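Local structure of geranyltranstransferase (Thermotoga maritima, 2FTZ) at residues E20-I25 against Y40-G45; E24-G29 against V75-T80; P51-T56 against F182-P187; D86-I91 against I111-G116. The protein probably catalyses the condensation of geranyl diphosphate with isopentenyl diphosphate to give farnesyl diphosphate, as a dimeric, all-helical prenyltransferase. All blocks are in the same frame, centred on the assembly; numbering follows the deposited sequence.

Interaction 1 of 4, residues E20-I25 against Y40-G45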
loop_
_atom_site.group_PDB
_atom_site.type_symbol
_atom_site.label_atom_id
_atom_site.label_comp_id
_atom_site.label_asym_id
_atom_site.label_seq_id
_atom_site.Cartn_x
_atom_site.Cartn_y
_atom_site.Cartn_z
ATOM N N GLU A 20 -22.315 -4.434 -2.871
ATOM C CA GLU A 20 -22.871 -3.067 -2.816
ATOM C C GLU A 20 -21.894 -2.043 -2.219
ATOM O O GLU A 20 -21.702 -0.943 -2.759
ATOM C CB GLU A 20 -24.174 -3.077 -1.996
ATOM C CG GLU A 20 -24.958 -1.816 -2.063
ATOM C CD GLU A 20 -26.345 -1.957 -1.386
ATOM O OE1 GLU A 20 -26.603 -2.998 -0.725
ATOM O OE2 GLU A 20 -27.152 -1.015 -1.510
ATOM N N ARG A 21 -21.227 -2.430 -1.134
ATOM C CA ARG A 21 -20.246 -1.557 -0.504
ATOM C C ARG A 21 -19.042 -1.350 -1.417
ATOM O O ARG A 21 -18.514 -0.239 -1.520
ATOM C CB ARG A 21 -19.786 -2.137 0.838
ATOM C CG ARG A 21 -18.777 -1.280 1.579
ATOM C CD ARG A 21 -19.260 0.131 1.874
ATOM N NE ARG A 21 -20.360 0.137 2.825
ATOM C CZ ARG A 21 -20.244 -0.102 4.134
ATOM N NH1 ARG A 21 -19.067 -0.396 4.689
ATOM N NH2 ARG A 21 -21.322 -0.046 4.902
ATOM N N ILE A 22 -18.586 -2.419 -2.056
ATOM C CA ILE A 22 -17.483 -2.319 -3.013
ATOM C C ILE A 22 -17.822 -1.360 -4.152
ATOM O O ILE A 22 -17.005 -0.494 -4.513
ATOM C CB ILE A 22 -17.107 -3.698 -3.570
ATOM C CG1 ILE A 22 -16.359 -4.487 -2.478
ATOM C CG2 ILE A 22 -16.204 -3.574 -4.859
ATOM C CD1 ILE A 22 -16.151 -5.948 -2.905
ATOM N N ARG A 23 -19.013 -1.483 -4.709
ATOM C CA ARG A 23 -19.439 -0.547 -5.758
ATOM C C ARG A 23 -19.518 0.915 -5.258
ATOM O O ARG A 23 -19.143 1.833 -5.982
ATOM C CB ARG A 23 -20.727 -1.036 -6.414
ATOM C CG ARG A 23 -20.522 -2.274 -7.292
ATOM C CD ARG A 23 -21.742 -2.581 -8.150
ATOM N NE ARG A 23 -21.535 -3.756 -9.001
ATOM C CZ ARG A 23 -20.833 -3.791 -10.138
ATOM N NH1 ARG A 23 -20.214 -2.713 -10.612
ATOM N NH2 ARG A 23 -20.748 -4.939 -10.811
ATOM N N GLU A 24 -19.942 1.141 -4.023
ATOM C CA GLU A 24 -19.946 2.486 -3.432
ATOM C C GLU A 24 -18.557 3.081 -3.309
ATOM O O GLU A 24 -18.311 4.272 -3.687
ATOM C CB GLU A 24 -20.604 2.472 -2.033
ATOM C CG GLU A 24 -22.120 2.376 -2.005
ATOM C CD GLU A 24 -22.685 1.931 -0.632
ATOM O OE1 GLU A 24 -21.892 1.742 0.323
ATOM O OE2 GLU A 24 -23.923 1.750 -0.522
ATOM N N ILE A 25 -17.638 2.303 -2.733
ATOM C CA ILE A 25 -16.279 2.769 -2.540
ATOM C C ILE A 25 -15.549 3.031 -3.860
ATOM O O ILE A 25 -14.746 3.959 -3.953
ATOM C CB ILE A 25 -15.470 1.762 -1.678
ATOM C CG1 ILE A 25 -16.062 1.692 -0.276
ATOM C CG2 ILE A 25 -13.989 2.151 -1.631
ATOM C CD1 ILE A 25 -15.511 0.496 0.524
ATOM N N TYR A 40 -13.395 -2.321 -12.209
ATOM C CA TYR A 40 -13.414 -3.503 -13.108
ATOM C C TYR A 40 -12.874 -4.733 -12.394
ATOM O O TYR A 40 -13.523 -5.800 -12.310
ATOM C CB TYR A 40 -12.569 -3.189 -14.339
ATOM C CG TYR A 40 -12.323 -4.374 -15.275
ATOM C CD1 TYR A 40 -13.273 -4.731 -16.225
ATOM C CD2 TYR A 40 -11.132 -5.092 -15.239
ATOM C CE1 TYR A 40 -13.053 -5.798 -17.119
ATOM C CE2 TYR A 40 -10.886 -6.193 -16.129
ATOM C CZ TYR A 40 -11.867 -6.522 -17.077
ATOM O OH TYR A 40 -11.707 -7.579 -17.981
ATOM N N SER A 41 -11.663 -4.587 -11.847
ATOM C CA SER A 41 -10.993 -5.694 -11.195
ATOM C C SER A 41 -11.746 -6.237 -9.985
ATOM O O SER A 41 -11.753 -7.444 -9.750
ATOM C CB SER A 41 -9.602 -5.272 -10.803
ATOM O OG SER A 41 -8.785 -5.127 -11.956
ATOM N N ALA A 42 -12.347 -5.348 -9.207
ATOM C CA ALA A 42 -13.050 -5.707 -8.008
ATOM C C ALA A 42 -14.405 -6.363 -8.274
ATOM O O ALA A 42 -14.965 -7.031 -7.389
ATOM C CB ALA A 42 -13.213 -4.461 -7.111
ATOM N N THR A 43 -14.934 -6.185 -9.473
ATOM C CA THR A 43 -16.273 -6.675 -9.793
ATOM C C THR A 43 -16.282 -7.760 -10.905
ATOM O O THR A 43 -17.323 -8.306 -11.200
ATOM C CB THR A 43 -17.220 -5.481 -10.119
ATOM O OG1 THR A 43 -16.703 -4.748 -11.224
ATOM C CG2 THR A 43 -17.377 -4.527 -8.908
ATOM N N VAL A 44 -15.146 -8.079 -11.520
ATOM C CA VAL A 44 -15.126 -9.071 -12.638
ATOM C C VAL A 44 -15.562 -10.463 -12.207
ATOM O O VAL A 44 -16.074 -11.268 -13.012
ATOM C CB VAL A 44 -13.735 -9.243 -13.378
ATOM C CG1 VAL A 44 -13.623 -8.283 -14.567
ATOM C CG2 VAL A 44 -12.565 -9.174 -12.453
ATOM N N GLY A 45 -15.340 -10.747 -10.939
ATOM C CA GLY A 45 -15.806 -11.974 -10.373
ATOM C C GLY A 45 -15.317 -12.006 -8.944
ATOM O O GLY A 45 -15.162 -10.952 -8.325
#
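I22 and A42 face each other across two neighbouring helices, 19-26 and 33-43, with CA atoms 7.5 Å apart; R23 and T43, one residue further along, lie 8.0 Å apart CA to CA. The contact belongs to the all-helical polyprenyl synthetase fold, where it pairs the end of helix 33-43 with a helix near the N terminus. Its inner half is apolar. With CG1 of I22 beside the backbone N (chi1 -74°), branch CG2 is turned anti to that N and meets A42 CB at 3.8 Å; the same methyl lies 4.3 Å from T43 CG2. Both I22 and A42 are buried. The outer half lies nearer solvent. R23, whose side chain runs extended from CG to NE, crosses T43 at about a right angle and lays a guanidinium face over the methyl T43 CG2, which sits 3.7 Å above the plane and over its centre. This is van der Waals packing of a charged flat group; R23 is modelled in two conformers, so it holds for one of them and remains doubtful. T43 keeps its hydroxyl for its own helix, with OG1 hydrogen-bonded to L39 O, one turn back. G45 is the first residue to leave helical backbone angles, and the chain moves on to K47, a dimethylated lysine in this crystal, and R48, the GGKR segment that in relatives helps bind isopentenyl diphosphate. R48 is tied back to the contact by a hydrogen bond from its NH2 atom to A42 O.

Interaction 2 of 4, residues E24-G29 against V75-T80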
loop_
_atom_site.group_PDB
_atom_site.type_symbol
_atom_site.label_atom_id
_atom_site.label_comp_id
_atom_site.label_asym_id
_atom_site.label_seq_id
_atom_site.Cartn_x
_atom_site.Cartn_y
_atom_site.Cartn_z
ATOM N N GLU A 24 -19.942 1.141 -4.023
ATOM C CA GLU A 24 -19.946 2.486 -3.432
ATOM C C GLU A 24 -18.557 3.081 -3.309
ATOM O O GLU A 24 -18.311 4.272 -3.687
ATOM C CB GLU A 24 -20.604 2.472 -2.033
ATOM C CG GLU A 24 -22.120 2.376 -2.005
ATOM C CD GLU A 24 -22.685 1.931 -0.632
ATOM O OE1 GLU A 24 -21.892 1.742 0.323
ATOM O OE2 GLU A 24 -23.923 1.750 -0.522
ATOM N N ILE A 25 -17.638 2.303 -2.733
ATOM C CA ILE A 25 -16.279 2.769 -2.540
ATOM C C ILE A 25 -15.549 3.031 -3.860
ATOM O O ILE A 25 -14.746 3.959 -3.953
ATOM C CB ILE A 25 -15.470 1.762 -1.678
ATOM C CG1 ILE A 25 -16.062 1.692 -0.276
ATOM C CG2 ILE A 25 -13.989 2.151 -1.631
ATOM C CD1 ILE A 25 -15.511 0.496 0.524
ATOM N N LEU A 26 -15.790 2.175 -4.855
ATOM C CA LEU A 26 -15.103 2.267 -6.113
ATOM C C LEU A 26 -15.823 3.030 -7.214
ATOM O O LEU A 26 -15.328 3.060 -8.345
ATOM C CB LEU A 26 -14.721 0.867 -6.590
ATOM C CG LEU A 26 -13.768 0.102 -5.665
ATOM C CD1 LEU A 26 -13.486 -1.281 -6.222
ATOM C CD2 LEU A 26 -12.466 0.850 -5.405
ATOM N N ARG A 27 -16.930 3.699 -6.894
ATOM C CA ARG A 27 -17.637 4.541 -7.860
ATOM C C ARG A 27 -16.676 5.670 -8.254
ATOM O O ARG A 27 -16.254 6.443 -7.383
ATOM C CB ARG A 27 -18.863 5.139 -7.186
ATOM C CG ARG A 27 -19.804 5.932 -8.129
ATOM C CD ARG A 27 -20.970 6.397 -7.355
ATOM N NE ARG A 27 -21.903 7.176 -8.189
ATOM C CZ ARG A 27 -23.067 7.595 -7.736
ATOM N NH1 ARG A 27 -23.464 7.293 -6.490
ATOM N NH2 ARG A 27 -23.865 8.256 -8.544
ATOM N N PRO A 28 -16.285 5.763 -9.534
ATOM C CA PRO A 28 -15.340 6.840 -9.860
ATOM C C PRO A 28 -15.842 8.245 -9.500
ATOM O O PRO A 28 -17.039 8.547 -9.588
ATOM C CB PRO A 28 -15.124 6.682 -11.378
ATOM C CG PRO A 28 -15.446 5.188 -11.637
ATOM C CD PRO A 28 -16.544 4.871 -10.685
ATOM N N GLY A 29 -14.906 9.095 -9.092
ATOM C CA GLY A 29 -15.164 10.507 -8.782
ATOM C C GLY A 29 -14.376 11.540 -9.591
ATOM O O GLY A 29 -14.752 12.731 -9.601
ATOM N N VAL A 75 -10.522 -6.434 3.401
ATOM C CA VAL A 75 -9.835 -7.653 3.000
ATOM C C VAL A 75 -10.036 -7.957 1.500
ATOM O O VAL A 75 -9.079 -8.328 0.809
ATOM C CB VAL A 75 -10.211 -8.828 3.916
ATOM C CG1 VAL A 75 -9.847 -10.124 3.271
ATOM C CG2 VAL A 75 -9.477 -8.668 5.291
ATOM N N GLU A 76 -11.244 -7.746 1.003
ATOM C CA GLU A 76 -11.507 -8.031 -0.386
ATOM C C GLU A 76 -10.800 -7.043 -1.336
ATOM O O GLU A 76 -10.336 -7.425 -2.404
ATOM C CB GLU A 76 -12.998 -8.025 -0.635
ATOM C CG GLU A 76 -13.401 -8.607 -2.004
ATOM C CD GLU A 76 -13.033 -10.088 -2.263
ATOM O OE1 GLU A 76 -12.495 -10.861 -1.412
ATOM O OE2 GLU A 76 -13.171 -10.461 -3.431
ATOM N N LEU A 77 -10.732 -5.785 -0.945
ATOM C CA LEU A 77 -10.056 -4.740 -1.756
ATOM C C LEU A 77 -8.573 -5.067 -1.801
ATOM O O LEU A 77 -7.934 -4.996 -2.836
ATOM C CB LEU A 77 -10.306 -3.346 -1.141
ATOM C CG LEU A 77 -11.690 -2.699 -1.256
ATOM C CD1 LEU A 77 -11.746 -1.347 -0.506
ATOM C CD2 LEU A 77 -12.085 -2.545 -2.706
ATOM N N PHE A 78 -8.039 -5.463 -0.663
ATOM C CA PHE A 78 -6.622 -5.848 -0.580
ATOM C C PHE A 78 -6.311 -7.055 -1.445
ATOM O O PHE A 78 -5.343 -7.056 -2.233
ATOM C CB PHE A 78 -6.209 -6.123 0.860
ATOM C CG PHE A 78 -4.707 -6.150 1.041
ATOM C CD1 PHE A 78 -4.004 -7.311 0.874
ATOM C CD2 PHE A 78 -4.006 -4.989 1.340
ATOM C CE1 PHE A 78 -2.602 -7.319 1.010
ATOM C CE2 PHE A 78 -2.607 -5.015 1.504
ATOM C CZ PHE A 78 -1.934 -6.149 1.343
ATOM N N HIS A 79 -7.134 -8.089 -1.310
ATOM C CA HIS A 79 -7.057 -9.261 -2.157
ATOM C C HIS A 79 -7.067 -8.896 -3.637
ATOM O O HIS A 79 -6.206 -9.393 -4.399
ATOM C CB HIS A 79 -8.222 -10.203 -1.807
ATOM C CG HIS A 79 -8.280 -11.436 -2.625
ATOM N ND1 HIS A 79 -7.218 -12.315 -2.720
ATOM C CD2 HIS A 79 -9.274 -11.948 -3.384
ATOM C CE1 HIS A 79 -7.564 -13.299 -3.521
ATOM N NE2 HIS A 79 -8.794 -13.095 -3.942
ATOM N N THR A 80 -8.059 -8.080 -4.048
ATOM C CA THR A 80 -8.127 -7.569 -5.432
ATOM C C THR A 80 -6.824 -6.943 -5.913
ATOM O O THR A 80 -6.321 -7.276 -7.015
ATOM C CB THR A 80 -9.280 -6.606 -5.640
ATOM O OG1 THR A 80 -10.473 -7.213 -5.126
ATOM C CG2 THR A 80 -9.498 -6.276 -7.158
#
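L77 sets its two methyl branches against I25 and L26, and these apolar touches make up the whole contact between 24-29 and 75-80. L77 CD2 meets L26 CD1 at 4.0 Å, while L77 CD1 approaches I25 CG2 at a looser 4.3 Å. L26 and L77 both carry CG anti to the carbonyl carbon (chi1 -62° and -73°), and their extended ends slide past each other in opposite directions. Only these ends touch: the nearest backbone positions, L26 and L77, are 9.7 Å apart CA to CA. Further apolar residues fill in around them, with L122 and L39 on L26 and L119 on L77, so that helices 109-127 and 33-43 help enclose the contact.

The hydrogen bonds among these residues lie within segment 75-80 of helix 69-87. T80 OG1 donates to E76 O over 2.7 Å, tilted 30° from the carbonyl plane, and T80 N reaches the same oxygen over 2.9 Å from the opposite face. E76 O is thus gripped twice, and the bond from OG1 turns the T80 hydroxyl back onto its own helix.

Ionic, ligand and subunit contacts lie on other faces of the helix. E76 OE2 forms a salt bridge with R48, and H79 NE2 hydrogen-bonds an unidentified ligand, probably from the crystallisation liquor, while the ring of F78 meets F121 of the second subunit. Helix 69-87 thus has its L77 side packed on helix 19-26 and another side at the dimer interface, an arrangement in keeping with a central helix of the all-alpha polyprenyl synthetase bundle.

Interaction 3 of 4, residues P51-T56 against F182-P187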
loop_
_atom_site.group_PDB
_atom_site.type_symbol
_atom_site.label_atom_id
_atom_site.label_comp_id
_atom_site.label_asym_id
_atom_site.label_seq_id
_atom_site.Cartn_x
_atom_site.Cartn_y
_atom_site.Cartn_z
ATOM N N PRO A 51 -14.205 -12.114 2.529
ATOM C CA PRO A 51 -15.235 -11.344 3.246
ATOM C C PRO A 51 -16.358 -12.203 3.842
ATOM O O PRO A 51 -16.858 -11.880 4.914
ATOM C CB PRO A 51 -15.736 -10.336 2.191
ATOM C CG PRO A 51 -15.330 -10.929 0.903
ATOM C CD PRO A 51 -14.051 -11.653 1.142
ATOM N N LEU A 52 -16.751 -13.278 3.157
ATOM C CA LEU A 52 -17.774 -14.184 3.675
ATOM C C LEU A 52 -17.326 -14.794 5.018
ATOM O O LEU A 52 -18.142 -14.840 5.965
ATOM C CB LEU A 52 -18.148 -15.277 2.657
ATOM C CG LEU A 52 -19.441 -16.034 2.902
ATOM C CD1 LEU A 52 -20.587 -15.050 3.095
ATOM C CD2 LEU A 52 -19.706 -16.940 1.709
ATOM N N LEU A 53 -16.059 -15.208 5.148
ATOM C CA LEU A 53 -15.529 -15.713 6.432
ATOM C C LEU A 53 -15.599 -14.665 7.528
ATOM O O LEU A 53 -16.027 -14.963 8.650
ATOM C CB LEU A 53 -14.052 -16.206 6.358
ATOM C CG LEU A 53 -13.835 -17.585 5.772
ATOM C CD1 LEU A 53 -12.369 -17.713 5.354
ATOM C CD2 LEU A 53 -14.223 -18.647 6.798
ATOM N N VAL A 54 -15.167 -13.440 7.217
ATOM C CA VAL A 54 -15.209 -12.355 8.187
ATOM C C VAL A 54 -16.649 -12.129 8.669
ATOM O O VAL A 54 -16.909 -12.028 9.865
ATOM C CB VAL A 54 -14.644 -11.045 7.619
ATOM C CG1 VAL A 54 -14.955 -9.884 8.595
ATOM C CG2 VAL A 54 -13.136 -11.182 7.335
ATOM N N LEU A 55 -17.588 -12.030 7.744
ATOM C CA LEU A 55 -18.962 -11.739 8.101
ATOM C C LEU A 55 -19.620 -12.877 8.903
ATOM O O LEU A 55 -20.365 -12.629 9.859
ATOM C CB LEU A 55 -19.803 -11.423 6.867
ATOM C CG LEU A 55 -19.442 -10.135 6.128
ATOM C CD1 LEU A 55 -20.356 -10.074 4.875
ATOM C CD2 LEU A 55 -19.633 -8.872 7.026
ATOM N N THR A 56 -19.332 -14.108 8.514
ATOM C CA THR A 56 -19.865 -15.275 9.164
ATOM C C THR A 56 -19.286 -15.437 10.589
ATOM O O THR A 56 -20.025 -15.719 11.556
ATOM C CB THR A 56 -19.646 -16.513 8.275
ATOM O OG1 THR A 56 -20.227 -16.235 6.981
ATOM C CG2 THR A 56 -20.327 -17.702 8.862
ATOM N N PHE A 182 -5.683 -13.172 9.273
ATOM C CA PHE A 182 -6.340 -11.916 9.599
ATOM C C PHE A 182 -7.871 -12.032 9.581
ATOM O O PHE A 182 -8.542 -11.466 10.456
ATOM C CB PHE A 182 -5.875 -10.783 8.681
ATOM C CG PHE A 182 -6.564 -9.476 8.955
ATOM C CD1 PHE A 182 -6.123 -8.663 9.992
ATOM C CD2 PHE A 182 -7.681 -9.085 8.228
ATOM C CE1 PHE A 182 -6.787 -7.481 10.299
ATOM C CE2 PHE A 182 -8.325 -7.933 8.511
ATOM C CZ PHE A 182 -7.885 -7.102 9.564
ATOM N N CYS A 183 -8.427 -12.713 8.590
ATOM C CA CYS A 183 -9.874 -12.916 8.541
ATOM C C CYS A 183 -10.399 -13.645 9.780
ATOM O O CYS A 183 -11.474 -13.356 10.278
ATOM C CB CYS A 183 -10.264 -13.719 7.298
ATOM S SG CYS A 183 -10.062 -12.857 5.734
ATOM N N PHE A 184 -9.640 -14.635 10.241
ATOM C CA PHE A 184 -10.012 -15.440 11.444
ATOM C C PHE A 184 -9.867 -14.586 12.728
ATOM O O PHE A 184 -10.644 -14.724 13.627
ATOM C CB PHE A 184 -9.126 -16.675 11.555
ATOM C CG PHE A 184 -9.605 -17.891 10.787
ATOM C CD1 PHE A 184 -9.869 -17.831 9.429
ATOM C CD2 PHE A 184 -9.674 -19.116 11.421
ATOM C CE1 PHE A 184 -10.243 -18.967 8.722
ATOM C CE2 PHE A 184 -9.991 -20.267 10.709
ATOM C CZ PHE A 184 -10.328 -20.184 9.370
ATOM N N SER A 185 -8.838 -13.740 12.775
ATOM C CA SER A 185 -8.422 -12.907 13.919
ATOM C C SER A 185 -9.292 -11.699 14.152
ATOM O O SER A 185 -9.636 -11.343 15.297
ATOM C CB SER A 185 -7.055 -12.259 13.568
ATOM O OG SER A 185 -6.057 -13.087 13.856
ATOM N N ALA A 186 -9.546 -10.987 13.067
ATOM C CA ALA A 186 -10.137 -9.649 13.163
ATOM C C ALA A 186 -11.466 -9.627 13.917
ATOM O O ALA A 186 -11.668 -8.752 14.753
ATOM C CB ALA A 186 -10.272 -8.953 11.762
ATOM N N PRO A 187 -12.381 -10.589 13.653
ATOM C CA PRO A 187 -13.640 -10.640 14.429
ATOM C C PRO A 187 -13.428 -10.840 15.939
ATOM O O PRO A 187 -14.130 -10.226 16.774
ATOM C CB PRO A 187 -14.407 -11.816 13.767
ATOM C CG PRO A 187 -13.840 -11.861 12.395
ATOM C CD PRO A 187 -12.367 -11.625 12.617
#
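V54 has CG1 anti to its backbone N (chi1 170°), which turns CG2 onto C183, where SG lies beside its own backbone N (chi1 -69°). The methyl V54 CG2 therefore touches C183 CB and C183 SG alike, each at 3.8 Å. F184 leaves its helix pointing away, yet its ring swings back until CE1 comes 4.2 Å from L53 CD1, the two side chains meeting at a slant. At the far end, P187 CG rests 4.0 Å from V54 O. Segments 51-56 and 182-187 run nearly parallel, their axes 24° apart in direction and 8.7 Å apart at closest approach, and the V54 and C183 CA atoms come within 5.4 Å of each other, so the slim cysteine lies where the backbones are nearest. Around this seam, V75 of helix 69-87 packs on C183, and L57 and L61 extend the cover over P187. Helices 49-61 and 177-189 are thereby joined deep in the polyprenyl synthetase fold. The side chains meet by apolar packing, without hydrogen bonds between the segments, and with one polar cost: P187 has no N-H to offer the turn before it, the helix kinks there, and C183 O is buried without a hydrogen-bonding partner.

Interaction 4 of 4, residues D86-I91 against I111-G116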
loop_
_atom_site.group_PDB
_atom_site.type_symbol
_atom_site.label_atom_id
_atom_site.label_comp_id
_atom_site.label_asym_id
_atom_site.label_seq_id
_atom_site.Cartn_x
_atom_site.Cartn_y
_atom_site.Cartn_z
ATOM N N ASP A 86 0.084 -9.307 -9.057
ATOM C CA ASP A 86 0.558 -10.678 -9.445
ATOM C C ASP A 86 0.438 -10.918 -10.950
ATOM O O ASP A 86 1.308 -11.589 -11.545
ATOM C CB ASP A 86 -0.202 -11.726 -8.608
ATOM C CG ASP A 86 0.400 -13.097 -8.696
ATOM O OD1 ASP A 86 1.572 -13.272 -8.272
ATOM O OD2 ASP A 86 -0.303 -14.016 -9.168
ATOM N N ASP A 87 -0.646 -10.423 -11.571
ATOM C CA ASP A 87 -0.923 -10.662 -13.010
ATOM C C ASP A 87 -0.006 -9.873 -13.922
ATOM O O ASP A 87 0.161 -10.215 -15.104
ATOM C CB ASP A 87 -2.374 -10.277 -13.409
ATOM C CG ASP A 87 -3.436 -11.250 -12.886
ATOM O OD1 ASP A 87 -3.106 -12.381 -12.420
ATOM O OD2 ASP A 87 -4.633 -10.855 -12.944
ATOM N N LEU A 88 0.591 -8.803 -13.397
ATOM C CA LEU A 88 1.378 -7.907 -14.239
ATOM C C LEU A 88 2.493 -8.639 -14.996
ATOM O O LEU A 88 3.017 -9.662 -14.517
ATOM C CB LEU A 88 1.956 -6.710 -13.453
ATOM C CG LEU A 88 0.950 -5.678 -12.918
ATOM C CD1 LEU A 88 1.643 -4.650 -11.969
ATOM C CD2 LEU A 88 0.179 -4.960 -14.067
ATOM N N PRO A 89 2.869 -8.099 -16.177
ATOM C CA PRO A 89 3.861 -8.763 -17.003
ATOM C C PRO A 89 5.186 -9.156 -16.295
ATOM O O PRO A 89 5.669 -10.243 -16.552
ATOM C CB PRO A 89 4.105 -7.748 -18.132
ATOM C CG PRO A 89 2.786 -7.004 -18.252
ATOM C CD PRO A 89 2.365 -6.861 -16.821
ATOM N N PRO A 90 5.759 -8.287 -15.417
ATOM C CA PRO A 90 7.016 -8.661 -14.715
ATOM C C PRO A 90 6.854 -9.805 -13.723
ATOM O O PRO A 90 7.833 -10.415 -13.298
ATOM C CB PRO A 90 7.397 -7.393 -13.938
ATOM C CG PRO A 90 6.481 -6.314 -14.388
ATOM C CD PRO A 90 5.293 -6.939 -15.039
ATOM N N ILE A 91 5.628 -10.040 -13.290
ATOM C CA ILE A 91 5.380 -11.033 -12.275
ATOM C C ILE A 91 4.852 -12.253 -13.024
ATOM O O ILE A 91 5.653 -12.967 -13.624
ATOM C CB ILE A 91 4.452 -10.532 -11.148
ATOM C CG1 ILE A 91 4.988 -9.209 -10.556
ATOM C CG2 ILE A 91 4.317 -11.632 -10.023
ATOM C CD1 ILE A 91 6.439 -9.297 -9.991
ATOM N N ILE A 111 -1.796 1.842 -16.008
ATOM C CA ILE A 111 -3.054 2.012 -15.316
ATOM C C ILE A 111 -3.249 0.886 -14.319
ATOM O O ILE A 111 -3.699 1.131 -13.188
ATOM C CB ILE A 111 -4.206 2.067 -16.301
ATOM C CG1 ILE A 111 -4.073 3.294 -17.226
ATOM C CG2 ILE A 111 -5.562 2.140 -15.585
ATOM C CD1 ILE A 111 -4.000 4.631 -16.498
ATOM N N ALA A 112 -2.908 -0.341 -14.712
ATOM C CA ALA A 112 -3.077 -1.500 -13.843
ATOM C C ALA A 112 -2.194 -1.397 -12.578
ATOM O O ALA A 112 -2.632 -1.736 -11.472
ATOM C CB ALA A 112 -2.808 -2.823 -14.602
ATOM N N LEU A 113 -0.960 -0.929 -12.744
ATOM C CA LEU A 113 -0.023 -0.756 -11.619
ATOM C C LEU A 113 -0.648 0.217 -10.620
ATOM O O LEU A 113 -0.682 -0.023 -9.393
ATOM C CB LEU A 113 1.297 -0.170 -12.125
ATOM C CG LEU A 113 2.343 0.199 -11.067
ATOM C CD1 LEU A 113 2.830 -1.101 -10.441
ATOM C CD2 LEU A 113 3.504 1.015 -11.595
ATOM N N LEU A 114 -1.127 1.325 -11.148
ATOM C CA LEU A 114 -1.720 2.383 -10.306
ATOM C C LEU A 114 -3.005 1.886 -9.647
ATOM O O LEU A 114 -3.231 2.169 -8.507
ATOM C CB LEU A 114 -2.043 3.622 -11.127
ATOM C CG LEU A 114 -0.763 4.323 -11.605
ATOM C CD1 LEU A 114 -1.082 5.456 -12.538
ATOM C CD2 LEU A 114 0.114 4.776 -10.441
ATOM N N ALA A 115 -3.838 1.142 -10.374
ATOM C CA ALA A 115 -5.064 0.562 -9.818
ATOM C C ALA A 115 -4.809 -0.352 -8.634
ATOM O O ALA A 115 -5.531 -0.334 -7.637
ATOM C CB ALA A 115 -5.878 -0.207 -10.928
ATOM N N GLY A 116 -3.748 -1.148 -8.731
ATOM C CA GLY A 116 -3.364 -2.030 -7.651
ATOM C C GLY A 116 -3.008 -1.227 -6.417
ATOM O O GLY A 116 -3.478 -1.524 -5.308
#
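L88 reaches helix 109-127 with both ends of its fork: CD2 presses on A112 CB at 3.7 Å and CD1 meets L113 CD1 at 4.0 Å. The leucine side chains cross at about a right angle. L113 has CG anti to its backbone N (chi1 174°), so the side chain stands out from the helix and CD1 is the branch that meets L88, while the short A112 lets L88 settle close to the helix surface. H104 packs on both L88 and A112, and L113 also touches L113 of the second subunit, so the contact adjoins the dimer interface. The next shell fixes the backbone. A type I turn from L88 to I91 is closed by I91 N to L88 O at 2.9 Å, with the two prolines at its corners, and R158 grips P90 O and I91 O through its two terminal nitrogens. H85 NE2 is hydrogen-bonded to L113 O, linking the two helices again just upstream. D87 forms a salt bridge with R97, and D86 lies close to D92. D86, D87 and D92 spell DDxxxxD, the first aspartate-rich motif of the polyprenyl synthetases, which in relatives binds magnesium and the allylic diphosphate; L88 anchors its backbone to helix 109-127.

Overall arrangement
From the N terminus, helix 19-26 makes the first two contacts: interaction 1 closes a short loop onto the end of helix 33-43, and interaction 2 sets out from the same stretch to reach helix 69-87. The two touch each other, their centres about 6 Å apart. Helix 49-61 falls between the segments of interaction 2 and pairs with helix 177-189, so interaction 3 crosses interaction 2, the two meeting where P51 packs on E76. Interaction 4 closes a 19-residue loop between the end of helix 69-87 and helix 109-127, within the long span of interaction 3; their centres are about 27 Å apart, on opposite sides of the chain's centre. Helix 69-87 serves interactions 2 and 4.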